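Local atomic coordinates of MlnD (Bacillus methylotrophicus, PDB entry 5IL5), a protein that contains, in the piece crystallised here, the dehydratase domain of a trans-AT polyketide synthase of the macrolactin pathway, which probably removes water from carrier-bound 3-hydroxyacyl intermediates. Residues P89-P101 and E235-D247. Residues are numbered along the deposited sequence; the frame is centred on the assembly and turned at random.
Sequences PIIKLTELSFREP and ELPENIKECTIFD
Lys92 reaches across to the neighbouring strand and joins Thr244 and Glu242, the two residues flanking Cys243. Lys92 CB sits 4.1 Å from Cys243 O. With CG anti to the backbone N (chi1 -155°), the chain leans over the partner strand, and CG and then CD run past Thr244 OG1. CE lies against the Glu242 carboxylate, and a bend at the last torsion (chi4 83°) brings Lys92 NZ to Thr244 OG1 at 2.8 Å, a hydrogen bond with the ammonium as donor. The salt bridge from Lys92 NZ to Glu242 OE1 is weak by comparison, at 3.4 Å. Tyr147 adds a cation-pi partner for the same lysine. Beside this group, Thr94 and Glu242 point the same way, CG2 of the threonine against CG of the glutamate.

The two strands run antiparallel, and this pairing is the seam of the double hotdog: 92-98 belongs to the predicted N-terminal hotdog and 239-245 to the C-terminal one, so their backbone bonds join the two halves edge to edge. Leu93 and Cys243 bond in both directions, as do Leu96 and Ile240. Between these pairs the strand turns a corner at Glu95, whose N still reaches Lys241 O at 2.8 Å, 35° above the carbonyl plane.

On the face opposite Lys92, the side chains are apolar. Leu96 CB meets Ile240 CB at 4.0 Å, Leu93 CD1 meets Ile245 CD1 at 4.2 Å, and helix 74-86 packs against both leucines through Ala78 and Ile75. Farther along, Phe98 crosses Ile240 at a slant, CE1 to CD1 4.0 Å, while Leu236 CD2 touches Phe98 O at 3.4 Å.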
loop_
_atom_site.group_PDB
_atom_site.type_symbol
_atom_site.label_atom_id
_atom_site.label_comp_id
_atom_site.label_asym_id
_atom_site.label_seq_id
_atom_site.Cartn_x
_atom_site.Cartn_y
_atom_site.Cartn_z
ATOM N N PRO A 89 -3.162 17.268 4.570
ATOM C CA PRO A 89 -1.818 17.616 5.031
ATOM C C PRO A 89 -1.672 17.405 6.529
ATOM O O PRO A 89 -2.647 17.389 7.284
ATOM C CB PRO A 89 -1.681 19.098 4.668
ATOM C CG PRO A 89 -2.658 19.318 3.574
ATOM C CD PRO A 89 -3.794 18.371 3.821
ATOM N N ILE A 90 -0.428 17.231 6.955
ATOM C CA ILE A 90 -0.080 17.195 8.369
ATOM C C ILE A 90 0.586 18.518 8.706
ATOM O O ILE A 90 1.644 18.847 8.156
ATOM C CB ILE A 90 0.834 16.003 8.694
ATOM C CG1 ILE A 90 0.102 14.680 8.441
ATOM C CG2 ILE A 90 1.325 16.071 10.140
ATOM C CD1 ILE A 90 -1.165 14.468 9.272
ATOM N N ILE A 91 -0.026 19.271 9.614
ATOM C CA ILE A 91 0.479 20.578 10.006
ATOM C C ILE A 91 1.225 20.521 11.329
ATOM O O ILE A 91 2.256 21.174 11.485
ATOM C CB ILE A 91 -0.674 21.601 10.076
ATOM C CG1 ILE A 91 -1.368 21.763 8.721
ATOM C CG2 ILE A 91 -0.142 22.950 10.528
ATOM C CD1 ILE A 91 -0.443 22.172 7.587
ATOM N N LYS A 92 0.730 19.748 12.286
ATOM C CA LYS A 92 1.243 19.810 13.641
ATOM C C LYS A 92 1.481 18.397 14.143
ATOM O O LYS A 92 0.611 17.530 14.018
ATOM C CB LYS A 92 0.265 20.557 14.553
ATOM C CG LYS A 92 0.896 21.199 15.787
ATOM C CD LYS A 92 -0.125 22.063 16.516
ATOM C CE LYS A 92 0.459 22.774 17.736
ATOM N NZ LYS A 92 1.179 24.036 17.386
ATOM N N LEU A 93 2.659 18.175 14.705
ATOM C CA LEU A 93 2.998 16.925 15.357
ATOM C C LEU A 93 3.300 17.259 16.805
ATOM O O LEU A 93 3.937 18.277 17.089
ATOM C CB LEU A 93 4.198 16.242 14.692
ATOM C CG LEU A 93 3.978 15.963 13.205
ATOM C CD1 LEU A 93 4.451 17.147 12.366
ATOM C CD2 LEU A 93 4.625 14.672 12.738
ATOM N N THR A 94 2.807 16.440 17.722
ATOM C CA THR A 94 2.980 16.719 19.135
ATOM C C THR A 94 3.526 15.483 19.829
ATOM O O THR A 94 3.389 14.359 19.343
ATOM C CB THR A 94 1.660 17.172 19.781
ATOM O OG1 THR A 94 0.705 16.106 19.750
ATOM C CG2 THR A 94 1.092 18.370 19.015
ATOM N N GLU A 95 4.160 15.722 20.973
ATOM C CA GLU A 95 4.626 14.671 21.871
ATOM C C GLU A 95 5.496 13.661 21.126
ATOM O O GLU A 95 5.205 12.467 21.065
ATOM C CB GLU A 95 3.443 13.977 22.543
ATOM C CG GLU A 95 2.412 14.922 23.133
ATOM C CD GLU A 95 1.225 14.169 23.688
ATOM O OE1 GLU A 95 1.350 12.925 23.849
ATOM O OE2 GLU A 95 0.185 14.818 23.949
ATOM N N LEU A 96 6.567 14.168 20.533
ATOM C CA LEU A 96 7.517 13.320 19.833
ATOM C C LEU A 96 8.492 12.709 20.830
ATOM O O LEU A 96 8.950 13.376 21.762
ATOM C CB LEU A 96 8.278 14.117 18.776
ATOM C CG LEU A 96 7.444 14.829 17.710
ATOM C CD1 LEU A 96 6.972 16.200 18.192
ATOM C CD2 LEU A 96 8.254 14.969 16.435
ATOM N N SER A 97 8.789 11.425 20.647
ATOM C CA SER A 97 9.678 10.692 21.542
ATOM C C SER A 97 10.683 9.911 20.709
ATOM O O SER A 97 10.291 9.083 19.883
ATOM C CB SER A 97 8.880 9.751 22.446
ATOM O OG SER A 97 9.740 9.067 23.332
ATOM N N PHE A 98 11.970 10.168 20.922
ATOM C CA PHE A 98 13.040 9.472 20.217
ATOM C C PHE A 98 13.724 8.514 21.184
ATOM O O PHE A 98 14.259 8.940 22.212
ATOM C CB PHE A 98 14.034 10.464 19.618
ATOM C CG PHE A 98 13.439 11.327 18.537
ATOM C CD1 PHE A 98 12.678 12.444 18.850
ATOM C CD2 PHE A 98 13.620 11.004 17.202
ATOM C CE1 PHE A 98 12.129 13.227 17.850
ATOM C CE2 PHE A 98 13.073 11.785 16.206
ATOM C CZ PHE A 98 12.327 12.894 16.532
ATOM N N ARG A 99 13.709 7.225 20.847
ATOM C CA ARG A 99 14.175 6.178 21.745
ATOM C C ARG A 99 15.424 5.449 21.279
ATOM O O ARG A 99 16.219 5.024 22.118
ATOM C CB ARG A 99 13.056 5.155 21.963
ATOM C CG ARG A 99 11.979 5.668 22.892
ATOM C CD ARG A 99 10.754 4.790 22.896
ATOM N NE ARG A 99 11.063 3.385 23.129
ATOM C CZ ARG A 99 10.142 2.469 23.403
ATOM N NH1 ARG A 99 8.863 2.812 23.490
ATOM N NH2 ARG A 99 10.502 1.210 23.590
ATOM N N GLU A 100 15.613 5.275 19.977
ATOM C CA GLU A 100 16.789 4.588 19.467
ATOM C C GLU A 100 17.266 5.274 18.196
ATOM O O GLU A 100 16.450 5.803 17.430
ATOM C CB GLU A 100 16.512 3.103 19.168
ATOM C CG GLU A 100 16.256 2.243 20.404
ATOM C CD GLU A 100 17.473 2.119 21.315
ATOM O OE1 GLU A 100 18.609 2.359 20.834
ATOM O OE2 GLU A 100 17.288 1.777 22.508
ATOM N N PRO A 101 18.575 5.295 17.953
ATOM C CA PRO A 101 19.083 5.787 16.671
ATOM C C PRO A 101 18.944 4.750 15.568
ATOM O O PRO A 101 18.978 3.540 15.801
ATOM C CB PRO A 101 20.559 6.073 16.964
ATOM C CG PRO A 101 20.901 5.121 18.048
ATOM C CD PRO A 101 19.667 5.000 18.895
ATOM N N GLU A 235 23.015 14.238 22.280
ATOM C CA GLU A 235 23.079 13.694 20.929
ATOM C C GLU A 235 21.974 12.663 20.712
ATOM O O GLU A 235 22.162 11.651 20.030
ATOM C CB GLU A 235 24.461 13.094 20.643
ATOM C CG GLU A 235 25.421 14.058 19.945
ATOM C CD GLU A 235 26.182 14.942 20.924
ATOM O OE1 GLU A 235 26.816 14.398 21.854
ATOM O OE2 GLU A 235 26.132 16.182 20.775
ATOM N N LEU A 236 20.815 12.917 21.320
ATOM C CA LEU A 236 19.576 12.208 21.034
ATOM C C LEU A 236 18.448 13.025 21.652
ATOM O O LEU A 236 18.415 13.181 22.880
ATOM C CB LEU A 236 19.585 10.790 21.603
ATOM C CG LEU A 236 18.255 10.046 21.450
ATOM C CD1 LEU A 236 18.528 8.633 20.976
ATOM C CD2 LEU A 236 17.452 10.031 22.746
ATOM N N PRO A 237 17.513 13.566 20.868
ATOM C CA PRO A 237 16.457 14.378 21.484
ATOM C C PRO A 237 15.337 13.500 22.006
ATOM O O PRO A 237 14.437 13.098 21.262
ATOM C CB PRO A 237 16.001 15.304 20.346
ATOM C CG PRO A 237 16.588 14.740 19.076
ATOM C CD PRO A 237 17.379 13.511 19.401
ATOM N N GLU A 238 15.385 13.228 23.310
ATOM C CA GLU A 238 14.470 12.270 23.921
ATOM C C GLU A 238 13.017 12.677 23.715
ATOM O O GLU A 238 12.166 11.826 23.435
ATOM C CB GLU A 238 14.802 12.127 25.410
ATOM C CG GLU A 238 14.228 10.881 26.090
ATOM C CD GLU A 238 14.938 10.545 27.393
ATOM O OE1 GLU A 238 15.598 11.441 27.971
ATOM O OE2 GLU A 238 14.838 9.379 27.832
ATOM N N ASN A 239 12.711 13.968 23.845
ATOM C CA ASN A 239 11.342 14.448 23.725
ATOM C C ASN A 239 11.290 15.764 22.963
ATOM O O ASN A 239 12.216 16.574 23.023
ATOM C CB ASN A 239 10.702 14.654 25.091
ATOM C CG ASN A 239 10.363 13.353 25.777
ATOM O OD1 ASN A 239 11.166 12.811 26.528
ATOM N ND2 ASN A 239 9.166 12.843 25.521
ATOM N N ILE A 240 10.203 15.949 22.216
ATOM C CA ILE A 240 9.885 17.228 21.587
ATOM C C ILE A 240 8.382 17.441 21.722
ATOM O O ILE A 240 7.591 16.609 21.263
ATOM C CB ILE A 240 10.315 17.284 20.113
ATOM C CG1 ILE A 240 11.791 16.876 20.014
ATOM C CG2 ILE A 240 10.087 18.687 19.555
ATOM C CD1 ILE A 240 12.442 17.096 18.664
ATOM N N LYS A 241 7.986 18.544 22.356
ATOM C CA LYS A 241 6.575 18.736 22.678
ATOM C C LYS A 241 5.750 19.050 21.431
ATOM O O LYS A 241 4.721 18.411 21.189
ATOM C CB LYS A 241 6.417 19.834 23.737
ATOM C CG LYS A 241 6.923 19.430 25.130
ATOM C CD LYS A 241 5.925 19.802 26.237
ATOM C CE LYS A 241 6.370 19.333 27.630
ATOM N NZ LYS A 241 6.250 17.856 27.829
ATOM N N GLU A 242 6.173 20.029 20.627
ATOM C CA GLU A 242 5.409 20.414 19.445
ATOM C C GLU A 242 6.304 20.573 18.227
ATOM O O GLU A 242 7.462 20.988 18.329
ATOM C CB GLU A 242 4.639 21.723 19.650
ATOM C CG GLU A 242 3.268 21.536 20.268
ATOM C CD GLU A 242 2.526 22.842 20.417
ATOM O OE1 GLU A 242 3.137 23.901 20.165
ATOM O OE2 GLU A 242 1.324 22.811 20.757
ATOM N N CYS A 243 5.730 20.256 17.065
ATOM C CA CYS A 243 6.328 20.575 15.771
ATOM C C CYS A 243 5.222 21.045 14.834
ATOM O O CYS A 243 4.342 20.263 14.464
ATOM C CB CYS A 243 7.058 19.376 15.179
ATOM S SG CYS A 243 7.717 19.738 13.552
ATOM N N THR A 244 5.288 22.311 14.433
ATOM C CA THR A 244 4.286 22.931 13.580
ATOM C C THR A 244 4.943 23.373 12.282
ATOM O O THR A 244 6.037 23.946 12.300
ATOM C CB THR A 244 3.644 24.130 14.285
ATOM O OG1 THR A 244 3.283 23.767 15.626
ATOM C CG2 THR A 244 2.420 24.633 13.526
ATOM N N ILE A 245 4.276 23.110 11.164
ATOM C CA ILE A 245 4.784 23.439 9.837
ATOM C C ILE A 245 3.836 24.482 9.266
ATOM O O ILE A 245 2.766 24.140 8.746
ATOM C CB ILE A 245 4.874 22.211 8.926
ATOM C CG1 ILE A 245 5.627 21.069 9.610
ATOM C CG2 ILE A 245 5.581 22.559 7.622
ATOM C CD1 ILE A 245 5.144 19.734 9.160
ATOM N N PHE A 246 4.233 25.755 9.340
ATOM C CA PHE A 246 3.370 26.843 8.895
ATOM C C PHE A 246 3.443 27.052 7.389
ATOM O O PHE A 246 2.446 27.425 6.758
ATOM C CB PHE A 246 3.762 28.132 9.609
ATOM C CG PHE A 246 3.666 28.051 11.097
ATOM C CD1 PHE A 246 2.463 28.288 11.737
ATOM C CD2 PHE A 246 4.777 27.739 11.860
ATOM C CE1 PHE A 246 2.371 28.218 13.110
ATOM C CE2 PHE A 246 4.688 27.666 13.234
ATOM C CZ PHE A 246 3.485 27.907 13.859
ATOM N N ASP A 247 4.611 26.820 6.800
ATOM C CA ASP A 247 4.844 27.189 5.407
ATOM C C ASP A 247 6.028 26.371 4.916
ATOM O O ASP A 247 7.157 26.585 5.365
ATOM C CB ASP A 247 5.109 28.686 5.282
ATOM C CG ASP A 247 5.228 29.143 3.840
ATOM O OD1 ASP A 247 5.376 28.278 2.949
ATOM O OD2 ASP A 247 5.163 30.371 3.597
#